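Fatty-acid-binding protein 1 (Arabidopsis thaliana, PDB 4DOO) binds fatty acids, preferentially saturated ones, in the chloroplast through a chalcone-isomerase-like domain, and may take part in alpha-linolenic acid metabolism. Local coordinates at residues E184-F187 / D188-A191. Residues are numbered along the deposited sequence; the frame is centred on the assembly and turned at random.
Sequences EEPF and DKNA. With DAO (lauric acid), chain C.
P186 and K189 meet across the turn that leads into helix 189-202: the proline ring carbon CG of P186 lies 4.0 Å from CG of K189, and the two side chains cross at about a right angle. A rigid proline suits this loop just ahead of the helix, because its ring offers a compact apolar surface to the methylene part of the lysine. From there K189, bent at its second torsion, carries its ammonium group out to the solvent-exposed surface. Its NZ gives a hydrogen bond to a water at 2.8 Å, and that water donates to OE2 of E184, 3.1 Å away. The opposite charges, 5.2 Å apart between K189 NZ and E184 OE2, are thus linked through solvent rather than by a direct salt bridge.

D188 is the N-cap of the helix. A first torsion of -172°, which puts CG opposite the backbone N, lets D188 bring its OD2 to the start of the helix to accept from A191 N at 3.0 Å, satisfying an amide that the first helical turn leaves without a backbone acceptor; the donor comes from well above the carboxylate plane. OD1 accepts from the backbone N of L29, so one short aspartate both caps the helix and ties it to strand 22-33.

F187 turns to the lipid site, its CZ 3.5 Å from O2 of lauric acid, whose carboxylate is hydrogen-bonded by R30, Y43 and S110. A flat aromatic ring suits this pocket wall, bringing carbon atoms close to the head group while packing against Y43 and Y181. Trimming this side chain back to an alanine is likely to open a gap beside the head group and to leave Y181 without its edge-to-face ring partner.

The turn therefore joins helix 171-182, where L180 shares a backbone hydrogen bond with F187, to helix 189-202, while D188 and A191 rest on F45 of strand 39-50 in the antiparallel sheet of this chalcone-isomerase-like fold.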
ATOM      1  N   GLU A 184       2.127  -2.318  11.550  1.00 21.62           N
ATOM      2  CA  GLU A 184       3.140  -2.550  12.574  1.00 21.10           C
ATOM      3  C   GLU A 184       4.405  -3.242  12.069  1.00 23.44           C
ATOM      4  O   GLU A 184       5.513  -2.943  12.527  1.00 21.94           O
ATOM      5  CB  GLU A 184       2.533  -3.371  13.716  1.00 27.64           C
ATOM      6  CG  GLU A 184       3.459  -3.579  14.899  1.00 32.88           C
ATOM      7  CD  GLU A 184       3.975  -2.271  15.465  1.00 40.74           C
ATOM      8  OE1 GLU A 184       3.158  -1.345  15.664  1.00 41.62           O
ATOM      9  OE2 GLU A 184       5.197  -2.173  15.715  1.00 43.86           O
ATOM     10  N   GLU A 185       4.241  -4.173  11.136  1.00 21.12           N
ATOM     11  CA  GLU A 185       5.370  -4.907  10.577  1.00 22.58           C
ATOM     12  C   GLU A 185       5.349  -4.746   9.051  1.00 23.21           C
ATOM     13  O   GLU A 185       5.002  -5.672   8.320  1.00 23.85           O
ATOM     14  CB  GLU A 185       5.255  -6.380  10.974  1.00 28.67           C
ATOM     15  CG  GLU A 185       5.282  -6.589  12.484  1.00 35.02           C
ATOM     16  CD  GLU A 185       4.752  -7.945  12.914  1.00 42.06           C
ATOM     17  OE1 GLU A 185       3.561  -8.231  12.662  1.00 46.74           O
ATOM     18  OE2 GLU A 185       5.527  -8.723  13.510  1.00 44.71           O
ATOM     19  N   PRO A 186       5.733  -3.554   8.563  1.00 22.66           N
ATOM     20  CA  PRO A 186       5.773  -3.187   7.145  1.00 22.23           C
ATOM     21  C   PRO A 186       6.966  -3.703   6.349  1.00 19.71           C
ATOM     22  O   PRO A 186       7.985  -4.100   6.908  1.00 16.91           O
ATOM     23  CB  PRO A 186       5.754  -1.667   7.203  1.00 21.86           C
ATOM     24  CG  PRO A 186       6.645  -1.406   8.368  1.00 23.20           C
ATOM     25  CD  PRO A 186       6.148  -2.412   9.398  1.00 24.68           C
ATOM     26  N   PHE A 187       6.829  -3.683   5.029  1.00 19.59           N
ATOM     27  CA  PHE A 187       7.901  -4.127   4.149  1.00 20.51           C
ATOM     28  C   PHE A 187       9.093  -3.186   4.275  1.00 20.54           C
ATOM     29  O   PHE A 187      10.245  -3.600   4.156  1.00 18.77           O
ATOM     30  CB  PHE A 187       7.430  -4.114   2.693  1.00 20.67           C
ATOM     31  CG  PHE A 187       6.500  -5.233   2.339  1.00 19.56           C
ATOM     32  CD1 PHE A 187       5.367  -4.990   1.569  1.00 26.01           C
ATOM     33  CD2 PHE A 187       6.769  -6.534   2.745  1.00 22.43           C
ATOM     34  CE1 PHE A 187       4.511  -6.027   1.206  1.00 23.54           C
ATOM     35  CE2 PHE A 187       5.922  -7.579   2.386  1.00 25.04           C
ATOM     36  CZ  PHE A 187       4.789  -7.324   1.614  1.00 23.16           C
ATOM     37  N   ASP A 188       8.803  -1.913   4.526  1.00 16.18           N
ATOM     38  CA  ASP A 188       9.838  -0.896   4.620  1.00 17.85           C
ATOM     39  C   ASP A 188       9.494   0.085   5.742  1.00 19.18           C
ATOM     40  O   ASP A 188       8.643   0.961   5.580  1.00 15.31           O
ATOM     41  CB  ASP A 188       9.927  -0.177   3.267  1.00 19.03           C
ATOM     42  CG  ASP A 188      11.104   0.766   3.168  1.00 22.58           C
ATOM     43  OD1 ASP A 188      11.701   0.837   2.071  1.00 19.48           O
ATOM     44  OD2 ASP A 188      11.428   1.445   4.166  1.00 25.73           O
ATOM     45  N   LYS A 189      10.162  -0.063   6.880  1.00 19.00           N
ATOM     46  CA  LYS A 189       9.890   0.810   8.013  1.00 21.94           C
ATOM     47  C   LYS A 189      10.121   2.284   7.710  1.00 20.56           C
ATOM     48  O   LYS A 189       9.338   3.134   8.135  1.00 20.06           O
ATOM     49  CB  LYS A 189      10.715   0.375   9.226  1.00 23.70           C
ATOM     50  CG  LYS A 189      10.367  -1.024   9.696  1.00 29.14           C
ATOM     51  CD  LYS A 189      10.319  -1.118  11.215  1.00 35.80           C
ATOM     52  CE  LYS A 189       9.868  -2.501  11.654  1.00 39.96           C
ATOM     53  NZ  LYS A 189       9.671  -2.592  13.126  1.00 43.41           N
ATOM     54  N   ASN A 190      11.179   2.595   6.967  1.00 20.24           N
ATOM     55  CA  ASN A 190      11.465   3.983   6.628  1.00 22.34           C
ATOM     56  C   ASN A 190      10.291   4.593   5.860  1.00 20.41           C
ATOM     57  O   ASN A 190       9.916   5.745   6.090  1.00 18.28           O
ATOM     58  CB  ASN A 190      12.746   4.077   5.789  1.00 26.91           C
ATOM     59  CG  ASN A 190      13.093   5.508   5.407  1.00 30.22           C
ATOM     60  OD1 ASN A 190      13.373   6.345   6.267  1.00 33.43           O
ATOM     61  ND2 ASN A 190      13.074   5.795   4.111  1.00 32.08           N
ATOM     62  N   ALA A 191       9.706   3.812   4.954  1.00 17.94           N
ATOM     63  CA  ALA A 191       8.579   4.283   4.163  1.00 17.88           C
ATOM     64  C   ALA A 191       7.369   4.534   5.051  1.00 15.60           C
ATOM     65  O   ALA A 191       6.620   5.481   4.831  1.00 14.82           O
ATOM     66  CB  ALA A 191       8.226   3.266   3.074  1.00 17.70           C
TER
HETATM   67  O1  DAO C 301       3.844  -9.862  -1.121  1.00 22.31           O
HETATM   68  O2  DAO C 301       4.597  -7.911  -1.820  1.00 17.68           O
HETATM   69  C1  DAO C 301       3.661  -8.676  -1.488  1.00 24.46           C
HETATM   70  C2  DAO C 301       2.245  -8.149  -1.549  1.00 24.33           C
HETATM   71  C3  DAO C 301       1.838  -7.930  -2.997  1.00 25.00           C
HETATM   72  C4  DAO C 301       0.347  -7.580  -3.106  1.00 23.86           C
HETATM   73  C5  DAO C 301       0.004  -7.066  -4.505  1.00 25.69           C
HETATM   74  C6  DAO C 301      -0.195  -8.216  -5.490  1.00 26.06           C
HETATM   75  C7  DAO C 301       0.092  -7.780  -6.917  1.00 28.69           C
HETATM   76  C8  DAO C 301       0.345  -8.997  -7.793  1.00 31.63           C
HETATM   77  C9  DAO C 301       0.792  -8.590  -9.186  1.00 34.69           C
HETATM   78  C10 DAO C 301       0.960  -9.823 -10.070  1.00 39.34           C
HETATM   79  C11 DAO C 301       0.705  -9.475 -11.533  1.00 40.17           C
HETATM   80  C12 DAO C 301       1.081 -10.634 -12.430  1.00 40.29           C
HETATM   81  O   HOH W   1       7.859  -1.066  14.552  1.00 42.64           O